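Local atomic coordinates of DUF985 domain-containing protein (Shewanella oneidensis, PDB entry 1YUD), a protein that is of unknown function but belongs to the cupin superfamily and probably forms a small beta-barrel that pairs into a dimer. Residues His26-Phe31 with Asp140-Phe145; Tyr32-Arg37 with Ser50-Leu55; Thr68-Trp73 with Gln108-Lys113. All coordinates share one frame; numbering follows the deposited sequence.

How the contacts relate
Contact 1 opens first, with 26-31 in the turn between strands 24-25 and 31-37, and closes last, when 140-145 leads out of strand 126-133; contacts 2 and 3 are both nested inside its loop. Contact 2 closes a short loop, joining neighbouring strands 31-37 and 50-57. Contact 3 follows in series and brings strand 109-111 back onto strand 71-76 of the same antiparallel sheet, where strand 126-133 lies between the two pairs. Contacts 1 and 2 touch, with a probable hydrogen bond from Leu-55 N to Phe-31 O. Contacts 2 and 3 meet across the dimer, where Gln-108 reaches Ser-35 and Ser-51 of the second subunit.

Contact 1 (His26-Phe31 with Asp140-Phe145); sequences HVEGGF and DDFELF
Phe-142 is the first residue of 140-145 to meet the turn at 26-31, and its ring touches both Val-27 and Glu-28. CG stands anti to the backbone N (chi1 -177°), and the far end of the ring points at the turn. Val-27 approaches tip to tip, with CG1 3.9 Å from Phe-142 CE2. Glu-28 arrives at the ring edge: its OE2 lies 3.1 Å from Phe-142 CE1, close to the ring plane, and the carboxylate and ring planes are 20° apart, nearly coplanar. The other carboxylate oxygen, Glu-28 OE1, lies in the plane of the His-26 ring at its edge and makes a weak hydrogen bond with Ser-62 OG. No hydrogen bond crosses the contact. The aliphatic root of the same residue also takes part, Glu-28 CB lying 3.8 Å from Phe-142 CZ. His-65 meets the Phe-142 ring too, and Glu-28 O accepts a hydrogen bond from His-63 ND1. These two histidines on strand 62-66 form an H-x-H pair that recalls the first cupin motif, so the contact probably borders the pocket of the barrel, joining the turn before strand 31-37 to the segment that leaves the last strand of the barrel. Glu-143 bonds through its backbone to Arg-66. Leu-144 then turns back to the turn with both methyls. Leu-144 CD1 lies 3.8 Å from Glu-28 CB. Leu-144 CD2 sits 3.4 Å from Val-27 O, and 4.2 Å from Val-27 CG2. The surface they meet is set by a type I beta turn from His-26 to Gly-29, closed by the hydrogen bond from Gly-29 N to His-26 O (2.7 Å); His-26 N also donates to Gly-30 O (3.1 Å).

Contact 2 (Tyr32-Arg37 with Ser50-Leu55); sequences YRSSYR and SSIYFL
Ser-51 O is approached by two backbone N-H groups of 32-37: Ser-35 N donates a nearly straight bond of 2.7 Å (170° at the hydrogen) to Ser-51 O, and Tyr-36 N a weak, bent one of 3.5 Å to the same oxygen. Two consecutive residues facing one across the strands make a classic beta bulge, set in an antiparallel pair of the cupin barrel whose directions differ by 151°. Within the bulge Ser-51 N donates to Tyr-36 O at 2.9 Å; towards the start of strand 31-37, Tyr-53 N donates to Arg-33 O at 2.8 Å.

Tyr-36, Ser-51 and Tyr-53 share one face of the sheet, while Ser-35, the other residue of the bulge, points toward 50-55 with its OG near Ser-51 OG. The second subunit meets the pair here: OE1 of Gln-108 there is hydrogen-bonded to both Ser-35 OG and Ser-51 OG, so the two hydroxyls share one acceptor, and Phe-109 of that subunit packs on Tyr-36. The other face carries Tyr-32, Ser-34, Ile-52 and Phe-54. Ile-52 CG1 sits between the backbone N and the carbonyl carbon (chi1 69°), and the extended chi2 carries CD1 to 4.2 Å from Tyr-32 CB, where the two side chains cross obliquely; CG2 is turned to Ser-34. Tyr-32 CB also lies 4.0 Å from Phe-54 CD2.

Arg-33 NH1 turns back to Ser-34 O of its own strand, a hydrogen bond of 3.0 Å. Ser-50 OG is held by Phe-137 N, while Arg-37, bent at chi2 and chi3, folds back so that its guanidinium edge lies beside Ser-50, with Arg-37 NE 3.1 Å from Ser-50 CB.

Contact 3 (Thr68-Trp73 with Gln108-Lys113); sequences TADEMW and QFLVPK
Met-72, present as selenomethionine, lies across Leu-110 at about a right angle, its SE 3.5 Å from Leu-110 CB. The chain is bent at chi2 and chi3, and CE comes beside the Gln-108 amide, nearest to OE1. That amide belongs to the dimer interface: besides the serines that hold OE1, NE2 bonds to Ile-52 O and His-76 NE2 of the second subunit. On the opposite face the Trp-73 side chain passes Val-111 at a slant, with CD1 3.5 Å from Val-111 CG1, a branch set between the backbone N and the carbonyl carbon (chi1 40°). The indole continues inward to Leu-81, Ile-83 and Leu-97, as expected for the core between the two sheets of the cupin barrel, and its NE1 makes a weak hydrogen bond to Glu-71 OE1.

Between these faces the antiparallel backbones are tied by Trp-73 N to Phe-109 O at 2.8 Å, Phe-109 N to Trp-73 O at 3.1 Å and Val-111 N to Glu-71 O at 3.2 Å. Where the strands end, Asp-70 OD2 accepts Lys-113 N at 2.8 Å, met nearly along its C-O axis, while the extended lysine chain runs away past Thr-68 O. Asp-70 OD2 thus accepts a backbone N-H, while Lys-113 NZ lies 5.6 Å from it, too far for a salt bridge, and its charge could act only at a distance.

Contact 1 (His26-Phe31 with Asp140-Phe145)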
loop_
_atom_site.group_PDB
_atom_site.type_symbol
_atom_site.label_atom_id
_atom_site.label_comp_id
_atom_site.label_asym_id
_atom_site.label_seq_id
_atom_site.Cartn_x
_atom_site.Cartn_y
_atom_site.Cartn_z
ATOM N N HIS A 26 -9.599 -1.191 -16.612
ATOM C CA HIS A 26 -8.173 -1.176 -16.920
ATOM C C HIS A 26 -7.979 -2.062 -18.142
ATOM O O HIS A 26 -8.637 -3.090 -18.270
ATOM C CB HIS A 26 -7.355 -1.726 -15.750
ATOM C CG HIS A 26 -5.896 -1.410 -15.842
ATOM N ND1 HIS A 26 -4.918 -2.231 -15.322
ATOM C CD2 HIS A 26 -5.248 -0.354 -16.390
ATOM C CE1 HIS A 26 -3.731 -1.695 -15.548
ATOM N NE2 HIS A 26 -3.904 -0.557 -16.195
ATOM N N VAL A 27 -7.081 -1.677 -19.037
ATOM C CA VAL A 27 -6.871 -2.459 -20.247
ATOM C C VAL A 27 -6.569 -3.922 -19.974
ATOM O O VAL A 27 -6.867 -4.786 -20.799
ATOM C CB VAL A 27 -5.734 -1.877 -21.108
ATOM C CG1 VAL A 27 -4.419 -1.975 -20.374
ATOM C CG2 VAL A 27 -5.658 -2.614 -22.427
ATOM N N GLU A 28 -5.990 -4.199 -18.811
ATOM C CA GLU A 28 -5.629 -5.566 -18.442
ATOM C C GLU A 28 -6.775 -6.263 -17.731
ATOM O O GLU A 28 -6.673 -7.428 -17.381
ATOM C CB GLU A 28 -4.403 -5.558 -17.517
ATOM C CG GLU A 28 -4.738 -5.296 -16.036
ATOM C CD GLU A 28 -3.513 -4.999 -15.171
ATOM O OE1 GLU A 28 -3.610 -5.130 -13.927
ATOM O OE2 GLU A 28 -2.460 -4.619 -15.731
ATOM N N GLY A 29 -7.863 -5.542 -17.513
ATOM C CA GLY A 29 -8.997 -6.109 -16.805
ATOM C C GLY A 29 -9.223 -5.369 -15.496
ATOM O O GLY A 29 -8.454 -4.466 -15.140
ATOM N N GLY A 30 -10.275 -5.744 -14.777
ATOM C CA GLY A 30 -10.575 -5.100 -13.509
ATOM C C GLY A 30 -10.874 -3.612 -13.597
ATOM O O GLY A 30 -11.098 -3.064 -14.681
ATOM N N PHE A 31 -10.871 -2.962 -12.437
ATOM C CA PHE A 31 -11.144 -1.534 -12.318
ATOM C C PHE A 31 -10.005 -0.812 -11.609
ATOM O O PHE A 31 -9.349 -1.383 -10.749
ATOM C CB PHE A 31 -12.436 -1.344 -11.543
ATOM C CG PHE A 31 -13.642 -1.835 -12.275
ATOM C CD1 PHE A 31 -14.142 -1.125 -13.364
ATOM C CD2 PHE A 31 -14.270 -3.012 -11.897
ATOM C CE1 PHE A 31 -15.256 -1.582 -14.069
ATOM C CE2 PHE A 31 -15.386 -3.485 -12.593
ATOM C CZ PHE A 31 -15.878 -2.764 -13.681
ATOM N N ASP A 140 4.754 2.363 -21.274
ATOM C CA ASP A 140 5.876 1.794 -22.007
ATOM C C ASP A 140 6.383 0.636 -21.162
ATOM O O ASP A 140 6.990 -0.303 -21.679
ATOM C CB ASP A 140 7.004 2.811 -22.154
ATOM C CG ASP A 140 6.514 4.169 -22.577
ATOM O OD1 ASP A 140 5.706 4.763 -21.833
ATOM O OD2 ASP A 140 6.942 4.651 -23.647
ATOM N N ASP A 141 6.137 0.726 -19.856
ATOM C CA ASP A 141 6.562 -0.296 -18.908
ATOM C C ASP A 141 5.503 -1.381 -18.751
ATOM O O ASP A 141 5.597 -2.231 -17.863
ATOM C CB ASP A 141 6.838 0.330 -17.540
ATOM C CG ASP A 141 7.795 1.498 -17.617
ATOM O OD1 ASP A 141 8.841 1.367 -18.290
ATOM O OD2 ASP A 141 7.504 2.544 -17.001
ATOM N N PHE A 142 4.503 -1.352 -19.624
ATOM C CA PHE A 142 3.418 -2.320 -19.579
ATOM C C PHE A 142 3.484 -3.242 -20.795
ATOM O O PHE A 142 4.193 -2.955 -21.760
ATOM C CB PHE A 142 2.080 -1.570 -19.561
ATOM C CG PHE A 142 0.879 -2.462 -19.449
ATOM C CD1 PHE A 142 0.477 -2.954 -18.219
ATOM C CD2 PHE A 142 0.159 -2.821 -20.582
ATOM C CE1 PHE A 142 -0.623 -3.793 -18.113
ATOM C CE2 PHE A 142 -0.942 -3.660 -20.491
ATOM C CZ PHE A 142 -1.332 -4.146 -19.252
ATOM N N GLU A 143 2.753 -4.354 -20.737
ATOM C CA GLU A 143 2.695 -5.301 -21.848
ATOM C C GLU A 143 1.703 -6.430 -21.581
ATOM O O GLU A 143 1.970 -7.325 -20.779
ATOM C CB GLU A 143 4.077 -5.887 -22.146
ATOM C CG GLU A 143 4.105 -6.701 -23.431
ATOM C CD GLU A 143 5.511 -7.017 -23.907
ATOM O OE1 GLU A 143 5.647 -7.563 -25.027
ATOM O OE2 GLU A 143 6.476 -6.721 -23.164
ATOM N N LEU A 144 0.558 -6.377 -22.256
ATOM C CA LEU A 144 -0.483 -7.389 -22.095
ATOM C C LEU A 144 -0.194 -8.533 -23.073
ATOM O O LEU A 144 0.376 -8.298 -24.134
ATOM C CB LEU A 144 -1.851 -6.756 -22.371
ATOM C CG LEU A 144 -3.109 -7.447 -21.838
ATOM C CD1 LEU A 144 -2.968 -7.678 -20.345
ATOM C CD2 LEU A 144 -4.343 -6.595 -22.131
ATOM N N PHE A 145 -0.576 -9.761 -22.723
ATOM C CA PHE A 145 -0.303 -10.916 -23.590
ATOM C C PHE A 145 -1.510 -11.735 -24.057
ATOM O O PHE A 145 -2.467 -11.949 -23.311
ATOM C CB PHE A 145 0.693 -11.859 -22.909
ATOM C CG PHE A 145 2.071 -11.280 -22.764
ATOM C CD1 PHE A 145 2.333 -10.288 -21.823
ATOM C CD2 PHE A 145 3.102 -11.705 -23.587
ATOM C CE1 PHE A 145 3.610 -9.728 -21.709
ATOM C CE2 PHE A 145 4.379 -11.154 -23.484
ATOM C CZ PHE A 145 4.630 -10.166 -22.543
#

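Contact 2 (Tyr32-Arg37 with Ser50-Leu55)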
loop_
_atom_site.group_PDB
_atom_site.type_symbol
_atom_site.label_atom_id
_atom_site.label_comp_id
_atom_site.label_asym_id
_atom_site.label_seq_id
_atom_site.Cartn_x
_atom_site.Cartn_y
_atom_site.Cartn_z
ATOM N N TYR A 32 -9.777 0.448 -11.957
ATOM C CA TYR A 32 -8.693 1.201 -11.343
ATOM C C TYR A 32 -8.888 2.717 -11.359
ATOM O O TYR A 32 -9.806 3.232 -11.990
ATOM C CB TYR A 32 -7.388 0.863 -12.046
ATOM C CG TYR A 32 -7.041 1.818 -13.155
ATOM C CD1 TYR A 32 -6.116 2.834 -12.956
ATOM C CD2 TYR A 32 -7.622 1.699 -14.411
ATOM C CE1 TYR A 32 -5.771 3.707 -13.984
ATOM C CE2 TYR A 32 -7.285 2.578 -15.452
ATOM C CZ TYR A 32 -6.358 3.577 -15.228
ATOM O OH TYR A 32 -6.011 4.441 -16.244
ATOM N N ARG A 33 -7.990 3.419 -10.669
ATOM C CA ARG A 33 -7.997 4.884 -10.569
ATOM C C ARG A 33 -6.695 5.252 -9.874
ATOM O O ARG A 33 -6.417 4.738 -8.793
ATOM C CB ARG A 33 -9.171 5.372 -9.700
ATOM C CG ARG A 33 -9.664 6.805 -9.985
ATOM C CD ARG A 33 -8.568 7.885 -9.971
ATOM N NE ARG A 33 -8.677 8.759 -11.144
ATOM C CZ ARG A 33 -7.826 9.736 -11.473
ATOM N NH1 ARG A 33 -6.764 10.010 -10.715
ATOM N NH2 ARG A 33 -8.033 10.432 -12.587
ATOM N N SER A 34 -5.890 6.118 -10.475
ATOM C CA SER A 34 -4.647 6.518 -9.833
ATOM C C SER A 34 -4.999 7.272 -8.572
ATOM O O SER A 34 -5.955 8.037 -8.543
ATOM C CB SER A 34 -3.836 7.419 -10.735
ATOM O OG SER A 34 -3.652 6.801 -11.991
ATOM N N SER A 35 -4.226 7.037 -7.523
ATOM C CA SER A 35 -4.435 7.684 -6.237
ATOM C C SER A 35 -3.489 8.868 -6.189
ATOM O O SER A 35 -3.922 10.014 -6.115
ATOM C CB SER A 35 -4.105 6.700 -5.120
ATOM O OG SER A 35 -4.127 5.373 -5.633
ATOM N N TYR A 36 -2.190 8.582 -6.235
ATOM C CA TYR A 36 -1.172 9.627 -6.215
ATOM C C TYR A 36 0.005 9.229 -7.079
ATOM O O TYR A 36 0.245 8.043 -7.311
ATOM C CB TYR A 36 -0.641 9.870 -4.804
ATOM C CG TYR A 36 -1.677 10.205 -3.770
ATOM C CD1 TYR A 36 -2.480 9.215 -3.217
ATOM C CD2 TYR A 36 -1.860 11.515 -3.350
ATOM C CE1 TYR A 36 -3.453 9.527 -2.262
ATOM C CE2 TYR A 36 -2.823 11.841 -2.408
ATOM C CZ TYR A 36 -3.624 10.844 -1.867
ATOM O OH TYR A 36 -4.632 11.171 -0.979
ATOM N N ARG A 37 0.726 10.229 -7.570
ATOM C CA ARG A 37 1.930 9.993 -8.363
ATOM C C ARG A 37 2.964 10.743 -7.531
ATOM O O ARG A 37 2.604 11.534 -6.656
ATOM C CB ARG A 37 1.858 10.628 -9.765
ATOM C CG ARG A 37 0.605 10.341 -10.612
ATOM C CD ARG A 37 0.415 8.871 -10.987
ATOM N NE ARG A 37 1.562 8.260 -11.675
ATOM C CZ ARG A 37 2.180 8.768 -12.737
ATOM N NH1 ARG A 37 1.772 9.918 -13.252
ATOM N NH2 ARG A 37 3.201 8.122 -13.292
ATOM N N SER A 50 4.192 5.741 -8.202
ATOM C CA SER A 50 2.777 5.911 -8.516
ATOM C C SER A 50 1.917 4.847 -7.822
ATOM O O SER A 50 2.335 3.705 -7.667
ATOM C CB SER A 50 2.571 5.819 -10.031
ATOM O OG SER A 50 3.045 4.593 -10.554
ATOM N N SER A 51 0.721 5.224 -7.394
ATOM C CA SER A 51 -0.185 4.277 -6.755
ATOM C C SER A 51 -1.564 4.408 -7.392
ATOM O O SER A 51 -1.972 5.493 -7.790
ATOM C CB SER A 51 -0.301 4.558 -5.257
ATOM O OG SER A 51 -1.374 3.823 -4.684
ATOM N N ILE A 52 -2.274 3.295 -7.493
ATOM C CA ILE A 52 -3.600 3.289 -8.071
ATOM C C ILE A 52 -4.434 2.354 -7.234
ATOM O O ILE A 52 -3.903 1.503 -6.519
ATOM C CB ILE A 52 -3.614 2.714 -9.489
ATOM C CG1 ILE A 52 -3.331 1.216 -9.419
ATOM C CG2 ILE A 52 -2.593 3.412 -10.357
ATOM C CD1 ILE A 52 -3.430 0.499 -10.742
ATOM N N TYR A 53 -5.743 2.521 -7.302
ATOM C CA TYR A 53 -6.624 1.630 -6.592
ATOM C C TYR A 53 -6.810 0.538 -7.654
ATOM O O TYR A 53 -6.361 0.710 -8.789
ATOM C CB TYR A 53 -7.932 2.339 -6.306
ATOM C CG TYR A 53 -7.897 3.290 -5.139
ATOM C CD1 TYR A 53 -7.973 2.809 -3.833
ATOM C CD2 TYR A 53 -7.865 4.668 -5.328
ATOM C CE1 TYR A 53 -8.032 3.676 -2.740
ATOM C CE2 TYR A 53 -7.925 5.546 -4.241
ATOM C CZ TYR A 53 -8.013 5.041 -2.956
ATOM O OH TYR A 53 -8.124 5.877 -1.872
ATOM N N PHE A 54 -7.429 -0.585 -7.307
ATOM C CA PHE A 54 -7.635 -1.646 -8.293
ATOM C C PHE A 54 -8.615 -2.656 -7.741
ATOM O O PHE A 54 -8.313 -3.377 -6.792
ATOM C CB PHE A 54 -6.312 -2.329 -8.655
ATOM C CG PHE A 54 -6.419 -3.285 -9.808
ATOM C CD1 PHE A 54 -6.757 -4.617 -9.605
ATOM C CD2 PHE A 54 -6.159 -2.861 -11.101
ATOM C CE1 PHE A 54 -6.829 -5.518 -10.679
ATOM C CE2 PHE A 54 -6.228 -3.756 -12.180
ATOM C CZ PHE A 54 -6.563 -5.089 -11.961
ATOM N N LEU A 55 -9.795 -2.707 -8.352
ATOM C CA LEU A 55 -10.841 -3.591 -7.881
ATOM C C LEU A 55 -11.096 -4.807 -8.752
ATOM O O LEU A 55 -10.828 -4.803 -9.948
ATOM C CB LEU A 55 -12.124 -2.784 -7.696
ATOM C CG LEU A 55 -13.288 -3.567 -7.110
ATOM C CD1 LEU A 55 -14.041 -2.694 -6.123
ATOM C CD2 LEU A 55 -14.173 -4.075 -8.243
#

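Contact 3 (Thr68-Trp73 with Gln108-Lys113)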
loop_
_atom_site.group_PDB
_atom_site.type_symbol
_atom_site.label_atom_id
_atom_site.label_comp_id
_atom_site.label_asym_id
_atom_site.label_seq_id
_atom_site.Cartn_x
_atom_site.Cartn_y
_atom_site.Cartn_z
ATOM N N THR A 68 7.861 -3.291 -16.233
ATOM C CA THR A 68 9.274 -2.957 -16.328
ATOM C C THR A 68 9.797 -2.666 -14.937
ATOM O O THR A 68 10.995 -2.693 -14.693
ATOM C CB THR A 68 9.470 -1.711 -17.208
ATOM O OG1 THR A 68 9.277 -2.068 -18.582
ATOM C CG2 THR A 68 10.848 -1.117 -17.019
ATOM N N ALA A 69 8.887 -2.397 -14.016
ATOM C CA ALA A 69 9.280 -2.081 -12.660
ATOM C C ALA A 69 8.557 -2.963 -11.651
ATOM O O ALA A 69 7.580 -3.632 -11.976
ATOM C CB ALA A 69 9.005 -0.609 -12.376
ATOM N N ASP A 70 9.056 -2.983 -10.427
ATOM C CA ASP A 70 8.429 -3.771 -9.392
ATOM C C ASP A 70 7.075 -3.163 -9.049
ATOM O O ASP A 70 6.786 -2.010 -9.382
ATOM C CB ASP A 70 9.310 -3.788 -8.139
ATOM C CG ASP A 70 10.538 -4.650 -8.302
ATOM O OD1 ASP A 70 11.379 -4.644 -7.379
ATOM O OD2 ASP A 70 10.652 -5.332 -9.343
ATOM N N GLU A 71 6.244 -3.933 -8.365
ATOM C CA GLU A 71 4.951 -3.423 -7.993
ATOM C C GLU A 71 4.590 -3.945 -6.625
ATOM O O GLU A 71 4.589 -5.143 -6.385
ATOM C CB GLU A 71 3.905 -3.851 -9.018
ATOM C CG GLU A 71 2.607 -3.078 -8.939
ATOM C CD GLU A 71 1.622 -3.501 -10.013
ATOM O OE1 GLU A 71 0.910 -4.514 -9.829
ATOM O OE2 GLU A 71 1.577 -2.825 -11.060
HETATM N N MSE A 72 4.304 -3.049 -5.702
HETATM C CA MSE A 72 3.929 -3.517 -4.401
HETATM C C MSE A 72 2.417 -3.685 -4.393
HETATM O O MSE A 72 1.694 -2.986 -5.103
HETATM C CB MSE A 72 4.413 -2.536 -3.331
HETATM C CG MSE A 72 5.876 -2.777 -2.908
HETATM SE SE MSE A 72 6.143 -4.463 -1.952
HETATM C CE MSE A 72 5.093 -4.045 -0.377
ATOM N N TRP A 73 1.935 -4.643 -3.619
ATOM C CA TRP A 73 0.514 -4.879 -3.541
ATOM C C TRP A 73 0.059 -4.767 -2.107
ATOM O O TRP A 73 0.567 -5.460 -1.230
ATOM C CB TRP A 73 0.174 -6.264 -4.090
ATOM C CG TRP A 73 0.154 -6.328 -5.596
ATOM C CD1 TRP A 73 1.169 -5.991 -6.445
ATOM C CD2 TRP A 73 -0.930 -6.780 -6.427
ATOM N NE1 TRP A 73 0.788 -6.207 -7.753
ATOM C CE2 TRP A 73 -0.496 -6.692 -7.770
ATOM C CE3 TRP A 73 -2.225 -7.254 -6.165
ATOM C CZ2 TRP A 73 -1.308 -7.061 -8.851
ATOM C CZ3 TRP A 73 -3.032 -7.623 -7.238
ATOM C CH2 TRP A 73 -2.567 -7.524 -8.567
ATOM N N GLN A 108 0.660 -7.715 2.237
ATOM C CA GLN A 108 1.496 -7.111 1.202
ATOM C C GLN A 108 2.241 -8.149 0.395
ATOM O O GLN A 108 2.575 -9.219 0.885
ATOM C CB GLN A 108 2.532 -6.149 1.805
ATOM C CG GLN A 108 2.084 -4.698 1.919
ATOM C CD GLN A 108 2.924 -3.919 2.918
ATOM O OE1 GLN A 108 4.038 -3.468 2.609
ATOM N NE2 GLN A 108 2.401 -3.772 4.138
ATOM N N PHE A 109 2.505 -7.834 -0.855
ATOM C CA PHE A 109 3.252 -8.746 -1.659
ATOM C C PHE A 109 3.978 -7.965 -2.723
ATOM O O PHE A 109 3.486 -6.945 -3.205
ATOM C CB PHE A 109 2.369 -9.799 -2.309
ATOM C CG PHE A 109 3.161 -10.840 -3.021
ATOM C CD1 PHE A 109 3.662 -11.935 -2.335
ATOM C CD2 PHE A 109 3.539 -10.653 -4.334
ATOM C CE1 PHE A 109 4.535 -12.818 -2.945
ATOM C CE2 PHE A 109 4.414 -11.537 -4.946
ATOM C CZ PHE A 109 4.905 -12.611 -4.244
ATOM N N LEU A 110 5.144 -8.464 -3.109
ATOM C CA LEU A 110 5.948 -7.791 -4.102
ATOM C C LEU A 110 6.112 -8.628 -5.364
ATOM O O LEU A 110 6.767 -9.666 -5.364
ATOM C CB LEU A 110 7.302 -7.449 -3.467
ATOM C CG LEU A 110 8.389 -6.797 -4.302
ATOM C CD1 LEU A 110 9.059 -7.854 -5.136
ATOM C CD2 LEU A 110 7.796 -5.682 -5.149
ATOM N N VAL A 111 5.501 -8.171 -6.446
ATOM C CA VAL A 111 5.591 -8.872 -7.713
ATOM C C VAL A 111 6.786 -8.305 -8.488
ATOM O O VAL A 111 6.729 -7.206 -9.058
ATOM C CB VAL A 111 4.245 -8.755 -8.510
ATOM C CG1 VAL A 111 3.675 -7.363 -8.382
ATOM C CG2 VAL A 111 4.470 -9.113 -9.966
ATOM N N PRO A 112 7.901 -9.056 -8.498
ATOM C CA PRO A 112 9.156 -8.688 -9.170
ATOM C C PRO A 112 9.002 -8.328 -10.625
ATOM O O PRO A 112 8.283 -8.997 -11.356
ATOM C CB PRO A 112 10.042 -9.926 -8.973
ATOM C CG PRO A 112 9.057 -11.047 -8.863
ATOM C CD PRO A 112 7.976 -10.435 -7.980
ATOM N N LYS A 113 9.693 -7.274 -11.042
ATOM C CA LYS A 113 9.632 -6.828 -12.426
ATOM C C LYS A 113 10.166 -7.881 -13.382
ATOM O O LYS A 113 10.786 -8.861 -12.964
ATOM C CB LYS A 113 10.422 -5.528 -12.607
ATOM C CG LYS A 113 11.906 -5.625 -12.288
ATOM C CD LYS A 113 12.597 -4.277 -12.494
ATOM C CE LYS A 113 14.082 -4.350 -12.172
ATOM N NZ LYS A 113 14.735 -3.024 -12.337
#